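Local coordinates for galactose-binding-like protein (Bacteroides thetaiotaomicron, PDB 7M1B) that is a SusE-like protein with a galactose-binding-like domain that probably binds sugars and may have some degradative capacity, at residues T208-F213 with S230-D235; S269-W274 with K290-W295; Y282-G287 with S318-G323; I355-L360 with Q372-Y377. One frame throughout, in Å; residues are numbered along the deposited sequence.

Interaction 1: T208-F213 with S230-D235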
# COMPACT_ATOMS: atom_id res chain seq x y z
N THR A 208 -18.48 3.42 0.52
CA THR A 208 -19.47 4.14 -0.26
C THR A 208 -18.96 5.45 -0.81
O THR A 208 -19.50 5.90 -1.85
CB THR A 208 -20.70 4.46 0.61
OG1 THR A 208 -20.43 5.50 1.56
CG2 THR A 208 -21.26 3.28 1.37
N LYS A 209 -17.77 5.90 -0.31
CA LYS A 209 -17.17 7.14 -0.83
C LYS A 209 -16.18 6.85 -1.98
O LYS A 209 -15.80 7.81 -2.68
CB LYS A 209 -16.44 7.95 0.27
CG LYS A 209 -17.29 8.31 1.51
CD LYS A 209 -16.55 9.17 2.50
CE LYS A 209 -17.46 9.75 3.58
NZ LYS A 209 -16.74 10.81 4.33
N PHE A 210 -15.92 5.57 -2.29
CA PHE A 210 -14.98 5.24 -3.36
C PHE A 210 -15.64 5.35 -4.74
O PHE A 210 -16.79 4.85 -4.95
CB PHE A 210 -14.47 3.79 -3.23
CG PHE A 210 -13.41 3.62 -2.18
CD1 PHE A 210 -13.66 3.85 -0.81
CD2 PHE A 210 -12.17 3.06 -2.53
CE1 PHE A 210 -12.66 3.64 0.12
CE2 PHE A 210 -11.19 2.83 -1.56
CZ PHE A 210 -11.44 3.12 -0.22
N LYS A 211 -15.02 6.10 -5.64
CA LYS A 211 -15.58 6.39 -6.97
C LYS A 211 -14.55 6.23 -8.08
O LYS A 211 -13.34 6.49 -7.86
CB LYS A 211 -16.13 7.82 -6.99
CG LYS A 211 -17.29 8.09 -6.03
CD LYS A 211 -18.56 7.27 -6.41
CE LYS A 211 -19.53 7.26 -5.25
NZ LYS A 211 -20.89 6.70 -5.57
N THR A 212 -14.99 5.85 -9.28
CA THR A 212 -14.12 5.90 -10.44
C THR A 212 -13.60 7.33 -10.61
O THR A 212 -14.32 8.32 -10.35
CB THR A 212 -14.89 5.50 -11.69
OG1 THR A 212 -15.49 4.22 -11.43
CG2 THR A 212 -13.97 5.38 -12.90
N PHE A 213 -12.28 7.43 -10.95
CA PHE A 213 -11.71 8.75 -11.23
C PHE A 213 -10.89 8.64 -12.52
O PHE A 213 -9.64 8.58 -12.50
CB PHE A 213 -10.88 9.26 -10.03
CG PHE A 213 -10.78 10.76 -9.96
CD1 PHE A 213 -11.78 11.53 -9.36
CD2 PHE A 213 -9.74 11.44 -10.60
CE1 PHE A 213 -11.69 12.91 -9.34
CE2 PHE A 213 -9.71 12.83 -10.63
CZ PHE A 213 -10.65 13.57 -9.96
N SER A 230 -17.74 -1.12 -8.95
CA SER A 230 -18.09 -2.45 -8.49
C SER A 230 -17.05 -3.04 -7.57
O SER A 230 -17.35 -3.95 -6.77
CB SER A 230 -18.27 -3.32 -9.73
OG SER A 230 -19.46 -2.94 -10.43
N LEU A 231 -15.78 -2.55 -7.63
CA LEU A 231 -14.81 -3.11 -6.70
C LEU A 231 -15.04 -2.70 -5.25
O LEU A 231 -14.41 -3.26 -4.33
CB LEU A 231 -13.37 -2.74 -7.06
CG LEU A 231 -12.93 -3.12 -8.49
CD1 LEU A 231 -11.43 -2.72 -8.61
CD2 LEU A 231 -13.10 -4.67 -8.67
N PHE A 232 -16.02 -1.80 -5.03
CA PHE A 232 -16.21 -1.28 -3.68
C PHE A 232 -17.68 -1.37 -3.29
O PHE A 232 -18.08 -0.68 -2.34
CB PHE A 232 -15.84 0.23 -3.75
CG PHE A 232 -14.50 0.52 -4.39
CD1 PHE A 232 -13.30 0.02 -3.88
CD2 PHE A 232 -14.48 1.17 -5.66
CE1 PHE A 232 -12.07 0.28 -4.50
CE2 PHE A 232 -13.24 1.39 -6.27
CZ PHE A 232 -12.05 0.91 -5.76
N ASN A 233 -18.39 -2.36 -3.82
CA ASN A 233 -19.83 -2.46 -3.53
C ASN A 233 -20.18 -3.49 -2.42
O ASN A 233 -21.36 -3.78 -2.16
CB ASN A 233 -20.61 -2.72 -4.81
CG ASN A 233 -20.31 -4.05 -5.42
OD1 ASN A 233 -19.57 -4.87 -4.84
ND2 ASN A 233 -20.79 -4.26 -6.64
N GLY A 234 -19.18 -4.17 -1.89
CA GLY A 234 -19.30 -5.15 -0.82
C GLY A 234 -19.49 -6.58 -1.33
O GLY A 234 -19.39 -7.50 -0.53
N ASP A 235 -19.76 -6.80 -2.63
CA ASP A 235 -20.12 -8.14 -3.13
C ASP A 235 -18.80 -8.86 -3.46
O ASP A 235 -18.07 -8.50 -4.38
CB ASP A 235 -20.98 -8.03 -4.39
CG ASP A 235 -21.49 -9.36 -5.02
OD1 ASP A 235 -21.21 -10.51 -4.51
OD2 ASP A 235 -22.20 -9.27 -6.06

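Interaction 2: S269-W274 with K290-W295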
# COMPACT_ATOMS: atom_id res chain seq x y z
N SER A 269 -2.78 1.70 5.79
CA SER A 269 -2.13 0.57 6.44
C SER A 269 -1.99 -0.62 5.50
O SER A 269 -0.92 -1.17 5.38
CB SER A 269 -2.77 0.17 7.74
OG SER A 269 -4.17 -0.14 7.52
N ARG A 270 -3.09 -1.07 4.94
CA ARG A 270 -3.07 -2.29 4.13
C ARG A 270 -4.36 -2.35 3.31
O ARG A 270 -5.25 -1.51 3.48
CB ARG A 270 -3.06 -3.46 5.14
CG ARG A 270 -4.34 -3.60 5.95
CD ARG A 270 -4.18 -4.70 7.04
NE ARG A 270 -5.44 -4.92 7.77
CZ ARG A 270 -6.48 -5.71 7.44
NH1 ARG A 270 -6.51 -6.44 6.34
NH2 ARG A 270 -7.53 -5.74 8.26
N PHE A 271 -4.39 -3.25 2.31
CA PHE A 271 -5.65 -3.48 1.62
C PHE A 271 -5.78 -4.97 1.34
O PHE A 271 -4.82 -5.74 1.44
CB PHE A 271 -5.70 -2.64 0.32
CG PHE A 271 -4.77 -3.06 -0.80
CD1 PHE A 271 -3.40 -2.72 -0.81
CD2 PHE A 271 -5.23 -3.95 -1.78
CE1 PHE A 271 -2.56 -3.14 -1.85
CE2 PHE A 271 -4.38 -4.36 -2.82
CZ PHE A 271 -3.02 -4.02 -2.83
N THR A 272 -7.02 -5.36 1.03
CA THR A 272 -7.36 -6.74 0.70
C THR A 272 -7.92 -6.74 -0.73
O THR A 272 -8.71 -5.84 -1.09
CB THR A 272 -8.42 -7.37 1.61
OG1 THR A 272 -7.94 -7.16 2.93
CG2 THR A 272 -8.63 -8.85 1.37
N SER A 273 -7.47 -7.70 -1.56
CA SER A 273 -7.83 -7.74 -2.99
C SER A 273 -8.46 -9.11 -3.27
O SER A 273 -7.97 -10.16 -2.79
CB SER A 273 -6.52 -7.65 -3.82
OG SER A 273 -6.88 -7.70 -5.18
N TRP A 274 -9.64 -9.10 -3.92
CA TRP A 274 -10.24 -10.33 -4.40
C TRP A 274 -10.30 -10.40 -5.91
O TRP A 274 -10.68 -9.43 -6.54
CB TRP A 274 -11.70 -10.46 -3.93
CG TRP A 274 -11.80 -10.76 -2.45
CD1 TRP A 274 -12.06 -11.99 -1.92
CD2 TRP A 274 -11.85 -9.81 -1.38
NE1 TRP A 274 -12.27 -11.88 -0.56
CE2 TRP A 274 -12.14 -10.56 -0.21
CE3 TRP A 274 -11.64 -8.42 -1.26
CZ2 TRP A 274 -12.20 -9.96 1.07
CZ3 TRP A 274 -11.77 -7.83 -0.01
CH2 TRP A 274 -12.03 -8.59 1.14
N LYS A 290 -1.31 -10.13 -11.39
CA LYS A 290 -0.22 -10.90 -10.75
C LYS A 290 0.72 -9.96 -9.99
O LYS A 290 0.74 -10.04 -8.76
CB LYS A 290 0.50 -11.80 -11.75
CG LYS A 290 1.76 -12.52 -11.18
CD LYS A 290 2.36 -13.48 -12.21
CE LYS A 290 3.72 -14.05 -11.76
NZ LYS A 290 4.43 -14.70 -12.87
N GLU A 291 1.45 -9.09 -10.68
CA GLU A 291 2.23 -8.07 -10.01
C GLU A 291 1.73 -6.68 -10.38
O GLU A 291 1.39 -6.38 -11.53
CB GLU A 291 3.71 -8.17 -10.38
CG GLU A 291 4.35 -9.41 -9.78
CD GLU A 291 5.88 -9.35 -9.93
OE1 GLU A 291 6.52 -8.39 -9.40
OE2 GLU A 291 6.44 -10.25 -10.56
N TRP A 292 1.75 -5.79 -9.39
CA TRP A 292 1.39 -4.41 -9.65
C TRP A 292 2.01 -3.52 -8.57
O TRP A 292 2.52 -3.99 -7.54
CB TRP A 292 -0.16 -4.29 -9.65
CG TRP A 292 -0.85 -4.47 -8.31
CD1 TRP A 292 -1.29 -3.50 -7.43
CD2 TRP A 292 -1.29 -5.74 -7.77
NE1 TRP A 292 -1.87 -4.11 -6.34
CE2 TRP A 292 -1.94 -5.48 -6.52
CE3 TRP A 292 -1.16 -7.08 -8.18
CZ2 TRP A 292 -2.47 -6.49 -5.72
CZ3 TRP A 292 -1.68 -8.09 -7.37
CH2 TRP A 292 -2.36 -7.80 -6.16
N GLU A 293 1.90 -2.22 -8.79
CA GLU A 293 2.20 -1.21 -7.82
C GLU A 293 0.95 -0.42 -7.50
O GLU A 293 0.13 -0.19 -8.37
CB GLU A 293 3.27 -0.25 -8.30
CG GLU A 293 4.54 -1.02 -8.71
CD GLU A 293 5.55 -0.18 -9.46
OE1 GLU A 293 5.15 0.94 -9.99
OE2 GLU A 293 6.68 -0.70 -9.66
N VAL A 294 0.88 0.03 -6.24
CA VAL A 294 -0.17 0.97 -5.85
C VAL A 294 0.46 2.34 -5.66
O VAL A 294 1.49 2.42 -4.98
CB VAL A 294 -0.85 0.53 -4.54
CG1 VAL A 294 -1.99 1.53 -4.25
CG2 VAL A 294 -1.46 -0.88 -4.72
N TRP A 295 -0.08 3.37 -6.35
CA TRP A 295 0.42 4.73 -6.26
C TRP A 295 -0.68 5.61 -5.70
O TRP A 295 -1.89 5.28 -5.79
CB TRP A 295 0.76 5.20 -7.69
CG TRP A 295 2.02 4.55 -8.24
CD1 TRP A 295 2.22 3.23 -8.59
CD2 TRP A 295 3.30 5.21 -8.44
NE1 TRP A 295 3.50 3.04 -9.05
CE2 TRP A 295 4.17 4.25 -9.01
CE3 TRP A 295 3.75 6.54 -8.37
CZ2 TRP A 295 5.52 4.53 -9.32
CZ3 TRP A 295 5.07 6.83 -8.68
CH2 TRP A 295 5.93 5.85 -9.18

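Interaction 3: Y282-G287 with S318-G323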
# COMPACT_ATOMS: atom_id res chain seq x y z
N TYR A 282 -12.40 -19.16 -12.40
CA TYR A 282 -11.78 -17.96 -12.98
C TYR A 282 -10.56 -17.45 -12.22
O TYR A 282 -9.91 -16.49 -12.64
CB TYR A 282 -12.80 -16.85 -13.19
CG TYR A 282 -13.62 -17.14 -14.41
CD1 TYR A 282 -14.79 -17.92 -14.31
CD2 TYR A 282 -13.35 -16.49 -15.62
CE1 TYR A 282 -15.55 -18.19 -15.46
CE2 TYR A 282 -14.05 -16.81 -16.78
CZ TYR A 282 -15.22 -17.59 -16.67
OH TYR A 282 -15.95 -17.86 -17.81
N TYR A 283 -10.32 -18.03 -11.04
CA TYR A 283 -9.11 -17.61 -10.34
C TYR A 283 -7.84 -17.86 -11.16
O TYR A 283 -7.69 -18.86 -11.90
CB TYR A 283 -9.01 -18.26 -8.94
CG TYR A 283 -10.03 -17.82 -7.93
CD1 TYR A 283 -10.37 -16.46 -7.79
CD2 TYR A 283 -10.61 -18.74 -7.04
CE1 TYR A 283 -11.29 -16.06 -6.82
CE2 TYR A 283 -11.53 -18.33 -6.05
CZ TYR A 283 -11.80 -16.99 -5.90
OH TYR A 283 -12.73 -16.57 -4.98
N TYR A 284 -6.91 -16.93 -11.00
CA TYR A 284 -5.54 -17.05 -11.50
C TYR A 284 -5.53 -17.15 -13.05
O TYR A 284 -4.66 -17.81 -13.62
CB TYR A 284 -4.86 -18.26 -10.84
CG TYR A 284 -4.64 -18.02 -9.38
CD1 TYR A 284 -3.69 -17.11 -8.92
CD2 TYR A 284 -5.39 -18.73 -8.48
CE1 TYR A 284 -3.50 -16.87 -7.56
CE2 TYR A 284 -5.24 -18.50 -7.11
CZ TYR A 284 -4.25 -17.61 -6.66
OH TYR A 284 -4.06 -17.35 -5.33
N ARG A 285 -6.50 -16.50 -13.68
CA ARG A 285 -6.55 -16.37 -15.14
C ARG A 285 -7.65 -15.34 -15.45
O ARG A 285 -8.22 -14.73 -14.53
CB ARG A 285 -6.93 -17.72 -15.78
CG ARG A 285 -8.35 -18.25 -15.53
CD ARG A 285 -8.74 -19.56 -16.26
NE ARG A 285 -10.19 -19.92 -16.18
CZ ARG A 285 -11.17 -19.70 -17.09
NH1 ARG A 285 -10.90 -19.06 -18.22
NH2 ARG A 285 -12.43 -20.12 -16.84
N ALA A 286 -7.82 -15.03 -16.75
CA ALA A 286 -8.96 -14.23 -17.19
C ALA A 286 -9.08 -12.90 -16.44
O ALA A 286 -10.12 -12.55 -15.88
CB ALA A 286 -10.24 -15.06 -17.08
N GLY A 287 -7.95 -12.21 -16.41
CA GLY A 287 -7.91 -10.85 -15.90
C GLY A 287 -7.34 -10.76 -14.48
O GLY A 287 -7.12 -9.64 -14.05
N SER A 318 0.37 -11.00 -6.22
CA SER A 318 -0.62 -12.02 -5.91
C SER A 318 0.04 -13.39 -6.08
O SER A 318 0.53 -13.72 -7.17
CB SER A 318 -1.79 -11.85 -6.85
OG SER A 318 -2.69 -12.96 -6.80
N ILE A 319 0.05 -14.19 -5.00
CA ILE A 319 0.64 -15.53 -4.98
C ILE A 319 -0.40 -16.59 -5.33
O ILE A 319 -1.54 -16.55 -4.83
CB ILE A 319 1.27 -15.78 -3.58
CG1 ILE A 319 2.42 -14.79 -3.33
CG2 ILE A 319 1.80 -17.20 -3.52
CD1 ILE A 319 3.39 -14.63 -4.47
N LYS A 320 0.02 -17.58 -6.16
CA LYS A 320 -0.76 -18.79 -6.42
C LYS A 320 -0.18 -19.91 -5.57
O LYS A 320 0.89 -20.39 -5.89
CB LYS A 320 -0.79 -19.17 -7.90
CG LYS A 320 -1.75 -20.30 -8.22
CD LYS A 320 -1.71 -20.56 -9.76
CE LYS A 320 -2.80 -21.56 -10.15
NZ LYS A 320 -2.75 -21.84 -11.62
N PRO A 321 -0.73 -20.29 -4.40
CA PRO A 321 -0.05 -21.25 -3.50
C PRO A 321 0.49 -22.52 -4.17
O PRO A 321 1.61 -22.97 -3.86
CB PRO A 321 -1.15 -21.64 -2.51
CG PRO A 321 -1.98 -20.37 -2.40
CD PRO A 321 -2.02 -19.82 -3.83
N SER A 322 -0.28 -23.10 -5.09
CA SER A 322 0.16 -24.34 -5.75
C SER A 322 1.32 -24.13 -6.72
O SER A 322 2.08 -25.09 -7.03
CB SER A 322 -1.01 -24.88 -6.54
OG SER A 322 -1.22 -24.02 -7.68
N GLY A 323 1.40 -22.93 -7.30
CA GLY A 323 2.35 -22.66 -8.37
C GLY A 323 2.00 -23.43 -9.67
O GLY A 323 2.80 -23.48 -10.60
O HOH W 1 -2.45 -19.38 -13.09
O HOH W 2 -5.48 -20.75 -13.48

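Interaction 4: I355-L360 with Q372-Y377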
# COMPACT_ATOMS: atom_id res chain seq x y z
N ILE A 355 -6.00 7.07 -5.91
CA ILE A 355 -5.22 5.83 -5.94
C ILE A 355 -5.11 5.35 -7.38
O ILE A 355 -6.09 5.30 -8.09
CB ILE A 355 -5.84 4.72 -5.03
CG1 ILE A 355 -6.01 5.14 -3.56
CG2 ILE A 355 -5.11 3.42 -5.14
CD1 ILE A 355 -4.67 5.39 -2.91
N ARG A 356 -3.92 4.84 -7.75
CA ARG A 356 -3.77 4.12 -9.00
C ARG A 356 -3.22 2.72 -8.74
O ARG A 356 -2.32 2.53 -7.89
CB ARG A 356 -2.80 4.85 -9.93
CG ARG A 356 -3.47 5.92 -10.78
CD ARG A 356 -2.49 6.71 -11.60
NE ARG A 356 -3.26 7.24 -12.73
CZ ARG A 356 -2.71 7.85 -13.77
NH1 ARG A 356 -1.39 8.21 -13.73
NH2 ARG A 356 -3.40 8.23 -14.82
N PHE A 357 -3.73 1.75 -9.52
CA PHE A 357 -3.10 0.45 -9.64
C PHE A 357 -2.40 0.40 -10.98
O PHE A 357 -3.00 0.58 -12.02
CB PHE A 357 -4.16 -0.66 -9.57
CG PHE A 357 -4.52 -1.07 -8.16
CD1 PHE A 357 -4.90 -0.11 -7.24
CD2 PHE A 357 -4.64 -2.40 -7.81
CE1 PHE A 357 -5.21 -0.47 -5.93
CE2 PHE A 357 -4.91 -2.78 -6.49
CZ PHE A 357 -5.24 -1.81 -5.57
N LYS A 358 -1.03 0.32 -10.91
CA LYS A 358 -0.22 0.17 -12.10
C LYS A 358 0.05 -1.32 -12.26
O LYS A 358 0.82 -1.92 -11.48
CB LYS A 358 1.09 0.95 -11.92
CG LYS A 358 1.97 0.94 -13.17
CD LYS A 358 3.31 1.74 -12.91
CE LYS A 358 4.06 2.20 -14.27
NZ LYS A 358 5.25 3.14 -13.97
N ILE A 359 -0.61 -1.91 -13.26
CA ILE A 359 -0.58 -3.36 -13.40
C ILE A 359 0.65 -3.69 -14.25
O ILE A 359 0.73 -3.24 -15.40
CB ILE A 359 -1.88 -3.90 -14.04
CG1 ILE A 359 -3.16 -3.43 -13.33
CG2 ILE A 359 -1.80 -5.44 -14.15
CD1 ILE A 359 -3.16 -3.80 -11.87
N LEU A 360 1.54 -4.55 -13.73
CA LEU A 360 2.75 -4.95 -14.44
C LEU A 360 2.51 -6.26 -15.21
O LEU A 360 3.03 -6.47 -16.32
CB LEU A 360 3.87 -5.11 -13.41
CG LEU A 360 4.16 -3.93 -12.46
CD1 LEU A 360 5.35 -4.24 -11.57
CD2 LEU A 360 4.42 -2.66 -13.22
N GLN A 372 -12.49 -8.44 -8.45
CA GLN A 372 -13.83 -8.58 -7.84
C GLN A 372 -14.01 -7.49 -6.78
O GLN A 372 -15.13 -6.99 -6.60
CB GLN A 372 -13.96 -9.95 -7.11
CG GLN A 372 -15.33 -10.25 -6.54
CD GLN A 372 -15.22 -11.60 -5.87
OE1 GLN A 372 -14.80 -11.72 -4.69
NE2 GLN A 372 -15.64 -12.65 -6.56
N GLN A 373 -12.98 -7.17 -6.00
CA GLN A 373 -13.21 -6.32 -4.80
C GLN A 373 -11.89 -5.79 -4.26
O GLN A 373 -10.89 -6.54 -4.31
CB GLN A 373 -13.96 -7.13 -3.71
CG GLN A 373 -14.60 -6.24 -2.64
CD GLN A 373 -15.97 -5.61 -2.95
OE1 GLN A 373 -16.43 -4.79 -2.17
NE2 GLN A 373 -16.46 -5.70 -4.18
N LEU A 374 -11.91 -4.56 -3.68
CA LEU A 374 -10.70 -4.02 -3.01
C LEU A 374 -11.16 -3.30 -1.74
O LEU A 374 -12.12 -2.48 -1.84
CB LEU A 374 -10.06 -2.94 -3.87
CG LEU A 374 -9.43 -3.41 -5.16
CD1 LEU A 374 -8.94 -2.19 -5.95
CD2 LEU A 374 -8.25 -4.34 -4.82
N TRP A 375 -10.70 -3.77 -0.58
CA TRP A 375 -11.00 -3.06 0.65
C TRP A 375 -9.73 -2.42 1.20
O TRP A 375 -8.75 -3.11 1.35
CB TRP A 375 -11.57 -4.02 1.70
CG TRP A 375 -12.97 -4.51 1.42
CD1 TRP A 375 -13.72 -4.23 0.32
CD2 TRP A 375 -13.68 -5.47 2.22
NE1 TRP A 375 -14.91 -4.91 0.42
CE2 TRP A 375 -14.91 -5.68 1.58
CE3 TRP A 375 -13.45 -6.10 3.48
CZ2 TRP A 375 -15.88 -6.55 2.10
CZ3 TRP A 375 -14.44 -6.93 3.97
CH2 TRP A 375 -15.64 -7.17 3.31
N PHE A 376 -9.80 -1.12 1.57
CA PHE A 376 -8.63 -0.38 2.04
C PHE A 376 -8.78 -0.13 3.55
O PHE A 376 -9.89 0.15 4.00
CB PHE A 376 -8.49 0.94 1.30
CG PHE A 376 -7.78 0.79 -0.02
CD1 PHE A 376 -8.21 -0.08 -0.99
CD2 PHE A 376 -6.55 1.45 -0.21
CE1 PHE A 376 -7.46 -0.19 -2.17
CE2 PHE A 376 -5.84 1.34 -1.39
CZ PHE A 376 -6.23 0.40 -2.30
N TYR A 377 -7.66 -0.13 4.25
CA TYR A 377 -7.65 0.09 5.68
C TYR A 377 -6.71 1.21 6.00
O TYR A 377 -5.68 1.32 5.34
CB TYR A 377 -7.23 -1.16 6.47
CG TYR A 377 -8.22 -2.30 6.33
CD1 TYR A 377 -8.18 -3.14 5.20
CD2 TYR A 377 -9.22 -2.51 7.26
CE1 TYR A 377 -9.10 -4.15 5.01
CE2 TYR A 377 -10.15 -3.53 7.11
CZ TYR A 377 -10.08 -4.36 5.98
OH TYR A 377 -10.98 -5.38 5.83

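Interaction 1: T208-F213 with S230-D235
The ring of Phe232 lies between two neighbours. Over one face comes Phe210, whose CD2 stands 3.4 Å from Phe232 CE1, toward the rim; on the opposite face Leu231 CB sits over the centre. Phe210 brings more than its ring to this face: its CB makes a CH-pi contact 3.8 Å from the Phe232 centroid, 25° off the normal. The two rings themselves are tilted, with planes at 38° and centroids 4.8 Å apart, and their side chains run roughly perpendicular to one another. Phenylalanine suits both places, since each is buried and offers no polar partner across the contact. The backbone points Phe210 CB at the Phe232 face, and the first torsion, with CG beside the backbone N, swings the ring so that CD2 follows over the rim.

Beyond Phe232 the loop is shaped by an Asx turn, in which Asn233 OD1 accepts from Asp235 N at 2.9 Å. The donor sits 41° above the carbonyl plane, and OD1 takes a further bond from Gln373. The two phenylalanines lie at a flank of the C-terminal beta sandwich: Phe210 rests on Phe376 and Met262, Phe232 on Phe260 and Leu374, and the backbones of Lys211 and Leu231 bond to strands 256-274 and 370-380 respectively.

Interaction 2: S269-W274 with K290-W295
Phe271 and Trp292, which meet edge to edge rather than face to face, share an uncommon rotamer for large aromatic side chains: in each, CG lies between the backbone N and the carbonyl carbon (chi1 70° and 69°), the crowded position. From there the two side chains run antiparallel, passing alongside. Phe271 CZ arrives near the indole plane, 3.7 Å from Trp292 NE1, and the same CZ is 3.8 Å from Trp292 CZ2, which lies in the plane of the phenyl ring. The neighbouring corner of that ring is taken by a branched aliphatic: Val294 CG2 comes from the opposing strand to 3.8 Å from Phe271 CE1. A compact valine fits here because Trp292, two residues earlier and on the same side, already fills the longer reach.

An alanine in place of Phe271 is likely to open a gap between the strands, leaving the NE1 edge of Trp292 and the CG2 methyl of Val294 without their aromatic neighbour.

On the other side of strand 292-297, Trp295 NE1 donates to Glu293 OE1 at 2.8 Å. The inward cluster lies between facing layers of the sandwich. Phe343 of strand 341-344 meets both aromatic rings, Cys316 of strand 311-317 touches them too, and Phe357 of strand 352-362 lies nearly parallel to the indole of Trp292.

Interaction 3: Y282-G287 with S318-G323
Lys320 lies along the face of Tyr284 where two loops at one end of the beta sandwich meet. Each loop carries a beta turn, type II from Tyr282 to Arg285 and type I from Lys320 to Gly323. Tyr284 occupies the third position of its turn with a positive phi, a place more often given to glycine.

The lysine starts with CG pointing away from the backbone N (chi1 -172°) and stays extended, which carries it across the ring. CB touches Tyr284 CE1 at 3.6 Å. CG stands over the centre of the face, 3.7 Å from the centroid and only 6° off the normal, a well-centred CH-pi contact. CD continues past Tyr284 CG, and CE reaches the tyrosine CB at 4.0 Å. NZ, beyond the ring, bonds to the carbonyls of Ser328 and Trp324. Lys320 NZ also donates to water 1 at 2.9 Å. That water in turn donates a hydrogen bond to Tyr284 O. A lysine suits this path, having a long apolar stem for the ring and a charged end for carbonyls and water.

The phenol completes the join. Pro321 CD lies beside its oxygen, and the hydroxyl spans to the other loop's backbone: Tyr284 OH donates to Ile319 O at 2.7 Å, tilted 16° from the carbonyl plane.

Interaction 4: I355-L360 with Q372-Y377
Phe357 and Ile355 face Leu374 and Phe376 across the inside of a beta sandwich, the jelly-roll type of core expected of a galactose-binding-like domain. The axes of the two strand segments pass 12.2 Å apart, and their directions differ by 128°, so side chains alone bridge the layers.

The shapes interlock, bump into hollow, in both directions. Phe376 points its CZ corner into the notch between Ile355 and Phe357, 4.3 Å from Ile355 CG2 and 3.9 Å from Phe357 CE1. The two phenyl rings meet there edge to edge, each near the plane of the other. Leu374 supplies a hollow in return: its fork takes the CZ corner of Phe357, with CD1 at 3.7 Å from Phe357 CZ and CD2 at 4.0 Å from the same atom. CD1 approaches the ring obliquely, an off-centre CH-pi contact. A leucine fits because its two methyls can cradle a ring corner; the beta-branched Ile355 keeps its bulk close to its own strand, leaving depth for Phe376.

A serine instead of Phe357 would probably leave a hollow between the fork of Leu374 and the CZ corner of Phe376, with a hydroxyl set among apolar groups.

The other side of strand 373-377 carries polar and aromatic groups: Trp375 NE1 donates to Gln373 OE1 at 3.0 Å, in the carbonyl plane and on a lone pair.

Interactions 2 and 4 form one continuous core, their centres only 5 Å apart, and both draw on strands of the same curled sheet; backbone bonds such as Trp295 N to Arg356 O (2.8 Å) tie them together. Neither has a hydrogen bond across it. Interaction 1 is also buried and aromatic, but it lies at the flank, where a loop is fastened to strand 370-380 through Gly234 and Gln373. Interaction 3 differs most: about 20 Å from the centre of the chain to its own centre and partly buried, it joins two loops with a hydrogen bond, a lysine and waters. It connects to interaction 2 through the backbone of Lys290 and Ser318.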